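Local coordinates for protein O-methyltransferase, SAM-dependent (Legionella pneumophila subsp. pneumophila, PDB 3R3H) that probably transfers a methyl group from S-adenosylmethionine to a hydroxyl oxygen of an acceptor whose identity is not established, at residues 51-56 with 79-84; 61-66 with 135-140; 166-171 with 215-220. All blocks are in the same frame, centred on the assembly; numbering follows the deposited sequence.

Contact 1 of 3, residues 51-56 with 79-84; sequences FMQMLI and SLALPD
Leu82, which packs against Ile56, gives its carbonyl oxygen to Lys113 NZ, and the carbonyl oxygen of Ser79 meets the same amine, so one lysine ties together the end of helix 73-80 and the turn that follows. Within that turn Leu82 N makes a weak 3.0 Å bond back to Ser79 O. The chain thus bends around Ala81 before it becomes extended at Leu82, and the bend presents the Ala81 methyl to the middle of the other helix.

The interface is van der Waals packing, mostly between aliphatic carbons. Gln53 lays the root of its side chain against Ala81: the distance from Gln53 CB to Ala81 CB is 3.7 Å, and Gln53 CG touches the same methyl almost as closely. With chi1 at -76° its CG stands beside the backbone N, and the extended chain then runs alongside Leu80, both side chains heading the same way.

One turn further on, Ile56 works with a single branch. Its CG2 methyl, anti to the backbone N, reaches Leu82 CD2 at 3.6 Å, the two side chains crossing at about a right angle, while Ile56 CG2 also lies 3.5 Å from Ala81 O. The Ala81 methyl thus meets Gln53 closely and Ile56 CG2 more loosely, at 4.3 Å from Ala81 CB.

This is plain helix-to-helix-end packing in a Rossmann-like methyltransferase core. Helices 46-59 and 73-80 come just before and just after strand 63-68 in the chain, and both pack on one face of the sheet, with Gln53 also on Ala77 and Ile56 also on Met78. Beneath them lie the strands, Ile56 resting on Phe139 of strand 137-143 and Leu82 on Val88 of strand 87-92.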
loop_
_atom_site.group_PDB
_atom_site.type_symbol
_atom_site.label_atom_id
_atom_site.label_comp_id
_atom_site.label_asym_id
_atom_site.label_seq_id
_atom_site.Cartn_x
_atom_site.Cartn_y
_atom_site.Cartn_z
ATOM N N PHE A 51 -5.436 5.751 -1.596
ATOM C CA PHE A 51 -4.349 4.996 -0.995
ATOM C C PHE A 51 -3.201 5.955 -0.753
ATOM O O PHE A 51 -2.539 5.878 0.275
ATOM C CB PHE A 51 -3.888 3.865 -1.921
ATOM C CG PHE A 51 -2.643 3.155 -1.442
ATOM C CD1 PHE A 51 -1.517 3.065 -2.256
ATOM C CD2 PHE A 51 -2.582 2.600 -0.163
ATOM C CE1 PHE A 51 -0.341 2.435 -1.804
ATOM C CE2 PHE A 51 -1.409 1.969 0.294
ATOM C CZ PHE A 51 -0.291 1.890 -0.531
ATOM N N MET A 52 -2.975 6.857 -1.708
ATOM C CA MET A 52 -1.900 7.848 -1.616
ATOM C C MET A 52 -2.192 8.901 -0.542
ATOM O O MET A 52 -1.303 9.642 -0.105
ATOM C CB MET A 52 -1.680 8.530 -2.975
ATOM C CG MET A 52 -1.191 7.582 -4.090
ATOM S SD MET A 52 -0.599 8.442 -5.566
ATOM C CE MET A 52 -2.128 9.100 -6.173
ATOM N N GLN A 53 -3.453 8.968 -0.130
ATOM C CA GLN A 53 -3.879 9.893 0.916
ATOM C C GLN A 53 -3.485 9.240 2.240
ATOM O O GLN A 53 -3.036 9.908 3.175
ATOM C CB GLN A 53 -5.396 10.070 0.890
ATOM C CG GLN A 53 -5.918 10.945 -0.209
ATOM C CD GLN A 53 -7.380 11.251 -0.021
ATOM O OE1 GLN A 53 -7.819 12.382 -0.241
ATOM N NE2 GLN A 53 -8.146 10.246 0.397
ATOM N N MET A 54 -3.695 7.927 2.307
ATOM C CA MET A 54 -3.340 7.142 3.474
ATOM C C MET A 54 -1.827 7.356 3.649
ATOM O O MET A 54 -1.352 7.689 4.739
ATOM C CB MET A 54 -3.650 5.668 3.201
ATOM C CG MET A 54 -3.231 4.703 4.290
ATOM S SD MET A 54 -4.521 4.334 5.448
ATOM C CE MET A 54 -4.262 5.632 6.610
ATOM N N LEU A 55 -1.090 7.197 2.550
ATOM C CA LEU A 55 0.358 7.343 2.550
ATOM C C LEU A 55 0.824 8.686 3.102
ATOM O O LEU A 55 1.819 8.758 3.844
ATOM C CB LEU A 55 0.891 7.147 1.132
ATOM C CG LEU A 55 0.604 5.765 0.533
ATOM C CD1 LEU A 55 0.958 5.761 -0.941
ATOM C CD2 LEU A 55 1.386 4.701 1.275
ATOM N N ILE A 56 0.110 9.744 2.733
ATOM C CA ILE A 56 0.437 11.084 3.183
ATOM C C ILE A 56 0.247 11.217 4.692
ATOM O O ILE A 56 1.043 11.877 5.372
ATOM C CB ILE A 56 -0.423 12.116 2.405
ATOM C CG1 ILE A 56 0.124 12.203 0.979
ATOM C CG2 ILE A 56 -0.446 13.476 3.112
ATOM C CD1 ILE A 56 -0.591 13.132 0.077
ATOM N N SER A 79 -3.846 17.224 -1.393
ATOM C CA SER A 79 -3.923 18.322 -0.423
ATOM C C SER A 79 -5.061 18.121 0.568
ATOM O O SER A 79 -5.024 18.640 1.681
ATOM C CB SER A 79 -4.060 19.684 -1.123
ATOM O OG SER A 79 -5.366 19.912 -1.596
ATOM N N LEU A 80 -6.069 17.357 0.167
ATOM C CA LEU A 80 -7.202 17.078 1.051
ATOM C C LEU A 80 -6.747 16.248 2.235
ATOM O O LEU A 80 -7.336 16.316 3.310
ATOM C CB LEU A 80 -8.295 16.313 0.309
ATOM C CG LEU A 80 -9.209 17.125 -0.601
ATOM C CD1 LEU A 80 -10.116 16.174 -1.364
ATOM C CD2 LEU A 80 -10.044 18.093 0.231
ATOM N N ALA A 81 -5.697 15.460 2.027
ATOM C CA ALA A 81 -5.159 14.603 3.070
ATOM C C ALA A 81 -4.002 15.306 3.768
ATOM O O ALA A 81 -3.339 14.735 4.626
ATOM C CB ALA A 81 -4.699 13.289 2.466
ATOM N N LEU A 82 -3.772 16.557 3.394
ATOM C CA LEU A 82 -2.700 17.355 3.975
ATOM C C LEU A 82 -3.222 18.341 5.010
ATOM O O LEU A 82 -4.369 18.799 4.935
ATOM C CB LEU A 82 -1.962 18.143 2.882
ATOM C CG LEU A 82 -0.859 17.512 2.029
ATOM C CD1 LEU A 82 -0.317 18.523 1.037
ATOM C CD2 LEU A 82 0.253 17.044 2.938
ATOM N N PRO A 83 -2.380 18.684 5.998
ATOM C CA PRO A 83 -2.801 19.636 7.030
ATOM C C PRO A 83 -2.764 21.080 6.488
ATOM O O PRO A 83 -2.061 21.370 5.516
ATOM C CB PRO A 83 -1.797 19.383 8.156
ATOM C CG PRO A 83 -0.560 18.981 7.421
ATOM C CD PRO A 83 -1.086 18.060 6.348
ATOM N N ASP A 84 -3.537 21.969 7.113
ATOM C CA ASP A 84 -3.631 23.381 6.725
ATOM C C ASP A 84 -2.312 24.040 6.293
ATOM O O ASP A 84 -2.283 24.793 5.320
ATOM C CB ASP A 84 -4.230 24.196 7.880
ATOM C CG ASP A 84 -5.371 23.469 8.599
ATOM O OD1 ASP A 84 -5.142 22.337 9.108
ATOM O OD2 ASP A 84 -6.488 24.040 8.669
#

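Contact 2 of 3, residues 61-66 with 135-140; sequences AKKVLE and HQFDFI
Val64 pairs with Phe139 and Leu65 with Ile140 in parallel register, where strands 63-68 and 137-143 run together in the middle of the Rossmann-like sheet of a class I methyltransferase. Leu65 N donates to Phe139 O at 3.0 Å. The second strand turns a corner at Asp138, whose N reaches back to Lys63 O, also at 3.0 Å, so the bonding passes through the irregularity.

The Phe137 ring, just before the corner, holds most of the side-chain packing. Leu65 CB sits over the centre of one face, 3.5 Å from the ring centroid and only 11° off the normal, a clear CH-pi contact. CG of Leu65, anti to the backbone N (chi1 177°), carries the methyls on past CB, CD1 to Phe137 CZ and CD2 to Phe137 CE2. Lys63 comes at the ring obliquely, its CG 3.6 Å from Phe137 CE1, its extended chain ending beside the Gln136 amide. Leu159 of helix 149-159 packs on both Leu65 and Phe137 from this side.

On the opposite side Val64 and Phe139 point the same way, side by side, with Val64 CG1 at the edge of the phenyl ring, 3.8 Å from Phe139 CD2. Helix 73-80 lies over Val64 there through Met78.

Where the two segments begin to pair, Asp138 sets its CB against the Ala61 methyl and turns its carboxylate to the incoming chain: OD2 takes two weak bonds, from Lys62 N at 3.3 Å and from Lys63 N at 3.4 Å.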
loop_
_atom_site.group_PDB
_atom_site.type_symbol
_atom_site.label_atom_id
_atom_site.label_comp_id
_atom_site.label_asym_id
_atom_site.label_seq_id
_atom_site.Cartn_x
_atom_site.Cartn_y
_atom_site.Cartn_z
ATOM N N ALA A 61 3.317 13.932 6.125
ATOM C CA ALA A 61 3.862 14.855 5.150
ATOM C C ALA A 61 3.327 16.262 5.278
ATOM O O ALA A 61 2.157 16.471 5.592
ATOM C CB ALA A 61 3.599 14.332 3.743
ATOM N N LYS A 62 4.219 17.214 5.025
ATOM C CA LYS A 62 3.913 18.636 5.051
ATOM C C LYS A 62 4.065 19.166 3.625
ATOM O O LYS A 62 3.392 20.113 3.226
ATOM C CB LYS A 62 4.888 19.371 5.984
ATOM C CG LYS A 62 4.611 19.150 7.456
ATOM C CD LYS A 62 3.342 19.873 7.883
ATOM C CE LYS A 62 2.850 19.361 9.227
ATOM N NZ LYS A 62 2.432 17.926 9.161
ATOM N N LYS A 63 4.952 18.536 2.862
ATOM C CA LYS A 63 5.215 18.948 1.493
ATOM C C LYS A 63 5.213 17.727 0.560
ATOM O O LYS A 63 5.905 16.733 0.798
ATOM C CB LYS A 63 6.558 19.685 1.439
ATOM C CG LYS A 63 6.746 20.584 0.225
ATOM C CD LYS A 63 7.997 21.444 0.383
ATOM C CE LYS A 63 8.209 22.358 -0.822
ATOM N NZ LYS A 63 9.351 23.319 -0.621
ATOM N N VAL A 64 4.418 17.816 -0.500
ATOM C CA VAL A 64 4.274 16.744 -1.473
ATOM C C VAL A 64 4.567 17.211 -2.891
ATOM O O VAL A 64 4.324 18.360 -3.229
ATOM C CB VAL A 64 2.847 16.167 -1.408
ATOM C CG1 VAL A 64 2.583 15.264 -2.600
ATOM C CG2 VAL A 64 2.677 15.394 -0.109
ATOM N N LEU A 65 5.090 16.311 -3.716
ATOM C CA LEU A 65 5.416 16.637 -5.099
ATOM C C LEU A 65 4.897 15.543 -6.023
ATOM O O LEU A 65 4.966 14.358 -5.687
ATOM C CB LEU A 65 6.933 16.754 -5.268
ATOM C CG LEU A 65 7.421 17.023 -6.690
ATOM C CD1 LEU A 65 7.238 18.495 -6.972
ATOM C CD2 LEU A 65 8.882 16.636 -6.854
ATOM N N GLU A 66 4.352 15.934 -7.169
ATOM C CA GLU A 66 3.880 14.961 -8.144
ATOM C C GLU A 66 4.222 15.465 -9.538
ATOM O O GLU A 66 4.428 16.663 -9.733
ATOM C CB GLU A 66 2.381 14.699 -8.007
ATOM C CG GLU A 66 1.512 15.913 -8.009
ATOM C CD GLU A 66 0.100 15.603 -8.508
ATOM O OE1 GLU A 66 -0.385 14.472 -8.252
ATOM O OE2 GLU A 66 -0.525 16.487 -9.146
ATOM N N HIS A 135 16.454 17.831 0.496
ATOM C CA HIS A 135 15.417 17.086 1.199
ATOM C C HIS A 135 14.207 17.924 1.575
ATOM O O HIS A 135 14.062 18.379 2.703
ATOM C CB HIS A 135 16.049 16.369 2.388
ATOM C CG HIS A 135 17.188 15.474 1.989
ATOM N ND1 HIS A 135 17.908 14.718 2.891
ATOM C CD2 HIS A 135 17.736 15.228 0.774
ATOM C CE1 HIS A 135 18.849 14.046 2.247
ATOM N NE2 HIS A 135 18.767 14.339 0.961
ATOM N N GLN A 136 13.334 18.090 0.582
ATOM C CA GLN A 136 12.110 18.898 0.661
ATOM C C GLN A 136 10.778 18.170 0.759
ATOM O O GLN A 136 9.875 18.595 1.477
ATOM C CB GLN A 136 11.987 19.772 -0.576
ATOM C CG GLN A 136 12.847 20.984 -0.639
ATOM C CD GLN A 136 12.596 21.730 -1.932
ATOM O OE1 GLN A 136 13.005 21.282 -3.009
ATOM N NE2 GLN A 136 11.897 22.860 -1.840
ATOM N N PHE A 137 10.645 17.099 -0.002
ATOM C CA PHE A 137 9.394 16.376 -0.037
ATOM C C PHE A 137 9.323 15.105 0.780
ATOM O O PHE A 137 10.210 14.260 0.732
ATOM C CB PHE A 137 9.035 16.100 -1.495
ATOM C CG PHE A 137 8.996 17.346 -2.338
ATOM C CD1 PHE A 137 7.927 18.232 -2.236
ATOM C CD2 PHE A 137 10.058 17.663 -3.186
ATOM C CE1 PHE A 137 7.911 19.417 -2.958
ATOM C CE2 PHE A 137 10.063 18.838 -3.915
ATOM C CZ PHE A 137 8.983 19.727 -3.803
ATOM N N ASP A 138 8.240 14.994 1.536
ATOM C CA ASP A 138 7.980 13.847 2.388
ATOM C C ASP A 138 7.344 12.761 1.539
ATOM O O ASP A 138 7.405 11.581 1.871
ATOM C CB ASP A 138 7.027 14.258 3.513
ATOM C CG ASP A 138 7.626 15.314 4.422
ATOM O OD1 ASP A 138 8.392 14.919 5.336
ATOM O OD2 ASP A 138 7.354 16.526 4.212
ATOM N N PHE A 139 6.715 13.169 0.444
ATOM C CA PHE A 139 6.078 12.223 -0.460
ATOM C C PHE A 139 6.187 12.733 -1.900
ATOM O O PHE A 139 5.827 13.869 -2.205
ATOM C CB PHE A 139 4.607 12.002 -0.085
ATOM C CG PHE A 139 3.876 11.083 -1.027
ATOM C CD1 PHE A 139 4.210 9.740 -1.113
ATOM C CD2 PHE A 139 2.895 11.576 -1.878
ATOM C CE1 PHE A 139 3.580 8.899 -2.041
ATOM C CE2 PHE A 139 2.256 10.747 -2.811
ATOM C CZ PHE A 139 2.604 9.401 -2.892
ATOM N N ILE A 140 6.713 11.885 -2.775
ATOM C CA ILE A 140 6.875 12.221 -4.177
ATOM C C ILE A 140 6.165 11.144 -5.002
ATOM O O ILE A 140 6.304 9.955 -4.729
ATOM C CB ILE A 140 8.372 12.283 -4.540
ATOM C CG1 ILE A 140 9.057 13.340 -3.667
ATOM C CG2 ILE A 140 8.547 12.601 -6.020
ATOM C CD1 ILE A 140 10.536 13.467 -3.887
#

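Contact 3 of 3, residues 166-171 with 215-220; sequences IAIDNI and FLVQPI
Ile171 and Phe215 meet at about a right angle, the isoleucine reaching the edge of the phenyl ring near its plane, with Ile171 CD1 3.5 Å from Phe215 CD2. They stand at one end of an antiparallel pair, strand 164-169 beside strand 214-219, which is where the sheet of a class I methyltransferase changes from parallel to antiparallel order. Ile171 lies past the end of its strand, and its chi2 of -50° turns CD1 back to the ring, where CG1 and CG2 also lie near Phe215 CD2. Ile197 of helix 185-198 packs on Phe215, and so does Ser20 of the second subunit, which also places its Ile19 on Ile171.

Ile168 lies opposite Phe215 in a hydrogen-bonded pair, and Ile166 opposite Val217 in another; these four side chains share a face. Ile166 and Val217 approach obliquely, with Ile166 CB 3.7 Å from Val217 CG2. That methyl occupies the crowded position between the backbone N and the carbonyl carbon of Val217, from which it leans across to its neighbour. Ile168 extends its CD1 diagonally toward Val217 CG1, a looser contact of 4.3 Å.

The other face carries the intervening non-hydrogen-bonded pair, where the Ala167 methyl meets only one branch of Leu216, CD2, at 3.9 Å. Phe51 of the second subunit packs on the same leucine.

Four backbone bonds underlie these contacts, two to each hydrogen-bonded pair. In the pair nearest the ring, Ile168 N reaches Phe215 O at 3.1 Å and Phe215 N returns the same distance to Ile168 O, each donor lying in the carbonyl plane of its acceptor.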
loop_
_atom_site.group_PDB
_atom_site.type_symbol
_atom_site.label_atom_id
_atom_site.label_comp_id
_atom_site.label_asym_id
_atom_site.label_seq_id
_atom_site.Cartn_x
_atom_site.Cartn_y
_atom_site.Cartn_z
ATOM N N ILE A 166 8.580 7.599 -1.983
ATOM C CA ILE A 166 8.433 7.853 -3.418
ATOM C C ILE A 166 7.585 6.746 -4.050
ATOM O O ILE A 166 7.799 5.564 -3.794
ATOM C CB ILE A 166 9.798 7.879 -4.159
ATOM C CG1 ILE A 166 10.704 8.958 -3.561
ATOM C CG2 ILE A 166 9.577 8.141 -5.642
ATOM C CD1 ILE A 166 12.145 8.868 -4.016
ATOM N N ALA A 167 6.617 7.146 -4.871
ATOM C CA ALA A 167 5.730 6.215 -5.561
ATOM C C ALA A 167 5.937 6.448 -7.047
ATOM O O ALA A 167 6.013 7.602 -7.488
ATOM C CB ALA A 167 4.280 6.481 -5.181
ATOM N N ILE A 168 6.054 5.361 -7.808
ATOM C CA ILE A 168 6.256 5.454 -9.247
ATOM C C ILE A 168 5.204 4.591 -9.929
ATOM O O ILE A 168 5.057 3.412 -9.603
ATOM C CB ILE A 168 7.665 4.980 -9.661
ATOM C CG1 ILE A 168 8.750 5.814 -8.980
ATOM C CG2 ILE A 168 7.843 5.161 -11.141
ATOM C CD1 ILE A 168 9.198 5.294 -7.633
ATOM N N ASP A 169 4.472 5.177 -10.872
ATOM C CA ASP A 169 3.402 4.454 -11.553
ATOM C C ASP A 169 3.823 3.763 -12.854
ATOM O O ASP A 169 4.893 4.046 -13.406
ATOM C CB ASP A 169 2.243 5.413 -11.837
ATOM C CG ASP A 169 0.907 4.697 -11.989
ATOM O OD1 ASP A 169 -0.019 5.304 -12.579
ATOM O OD2 ASP A 169 0.772 3.534 -11.512
ATOM N N ASN A 170 2.953 2.868 -13.330
ATOM C CA ASN A 170 3.148 2.094 -14.562
ATOM C C ASN A 170 4.426 1.250 -14.564
ATOM O O ASN A 170 5.192 1.280 -15.533
ATOM C CB ASN A 170 3.171 3.015 -15.790
ATOM C CG ASN A 170 2.026 3.993 -15.813
ATOM O OD1 ASN A 170 2.202 5.159 -15.480
ATOM N ND2 ASN A 170 0.841 3.528 -16.205
ATOM N N ILE A 171 4.658 0.499 -13.491
ATOM C CA ILE A 171 5.847 -0.343 -13.402
ATOM C C ILE A 171 5.746 -1.459 -14.457
ATOM O O ILE A 171 6.732 -1.834 -15.106
ATOM C CB ILE A 171 6.009 -0.900 -11.970
ATOM C CG1 ILE A 171 6.200 0.269 -10.995
ATOM C CG2 ILE A 171 7.207 -1.808 -11.891
ATOM C CD1 ILE A 171 7.265 1.249 -11.416
ATOM N N PHE A 215 5.408 1.173 -7.527
ATOM C CA PHE A 215 6.612 0.925 -6.750
ATOM C C PHE A 215 6.702 1.908 -5.595
ATOM O O PHE A 215 6.535 3.111 -5.787
ATOM C CB PHE A 215 7.843 1.119 -7.639
ATOM C CG PHE A 215 8.683 -0.124 -7.842
ATOM C CD1 PHE A 215 8.985 -0.978 -6.779
ATOM C CD2 PHE A 215 9.246 -0.394 -9.089
ATOM C CE1 PHE A 215 9.838 -2.077 -6.953
ATOM C CE2 PHE A 215 10.099 -1.484 -9.276
ATOM C CZ PHE A 215 10.397 -2.328 -8.205
ATOM N N LEU A 216 6.957 1.401 -4.397
ATOM C CA LEU A 216 7.117 2.268 -3.232
ATOM C C LEU A 216 8.562 2.132 -2.765
ATOM O O LEU A 216 8.978 1.054 -2.325
ATOM C CB LEU A 216 6.180 1.847 -2.099
ATOM C CG LEU A 216 4.685 1.996 -2.358
ATOM C CD1 LEU A 216 3.919 1.559 -1.128
ATOM C CD2 LEU A 216 4.365 3.442 -2.695
ATOM N N VAL A 217 9.343 3.199 -2.875
ATOM C CA VAL A 217 10.730 3.125 -2.449
ATOM C C VAL A 217 10.990 4.144 -1.358
ATOM O O VAL A 217 10.438 5.240 -1.379
ATOM C CB VAL A 217 11.710 3.385 -3.622
ATOM C CG1 VAL A 217 11.220 2.697 -4.897
ATOM C CG2 VAL A 217 11.890 4.870 -3.834
ATOM N N GLN A 218 11.831 3.778 -0.401
ATOM C CA GLN A 218 12.158 4.674 0.697
ATOM C C GLN A 218 13.649 4.614 1.007
ATOM O O GLN A 218 14.216 3.534 1.166
ATOM C CB GLN A 218 11.364 4.282 1.933
ATOM C CG GLN A 218 11.633 5.148 3.136
ATOM C CD GLN A 218 10.919 4.642 4.362
ATOM O OE1 GLN A 218 11.231 3.560 4.878
ATOM N NE2 GLN A 218 9.948 5.416 4.842
ATOM N N PRO A 219 14.314 5.774 1.087
ATOM C CA PRO A 219 15.743 5.723 1.390
ATOM C C PRO A 219 16.045 5.049 2.742
ATOM O O PRO A 219 15.252 5.133 3.684
ATOM C CB PRO A 219 16.152 7.199 1.341
ATOM C CG PRO A 219 14.905 7.922 1.738
ATOM C CD PRO A 219 13.849 7.168 0.970
ATOM N N ILE A 220 17.194 4.379 2.815
ATOM C CA ILE A 220 17.641 3.680 4.021
ATOM C C ILE A 220 18.569 4.577 4.832
ATOM O O ILE A 220 18.539 4.487 6.078
ATOM C CB ILE A 220 18.395 2.384 3.659
ATOM C CG1 ILE A 220 19.599 2.724 2.788
ATOM C CG2 ILE A 220 17.488 1.447 2.885
ATOM C CD1 ILE A 220 20.473 1.545 2.464
#

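All three contacts are largely buried, in different layers of one fold. Contact 1 packs a helix against another's end and the turn after it, without polar bonds between the segments, whereas contact 2 pairs parallel strands and contact 3 antiparallel ones. Ile140 O of contact 2 probably accepts a hydrogen bond from Ala167 N of contact 3, in the neighbouring strand. Contact 1 adjoins contact 2 through a probable hydrogen bond from Ala61 N to Ile56 O and by Leu82 and Pro83 packing on Ala61. Charged groups appear at the partly exposed end of contact 2; the side chains meeting across contact 3 are all apolar. Contacts 1 and 3 border the second subunit; contact 2 does not.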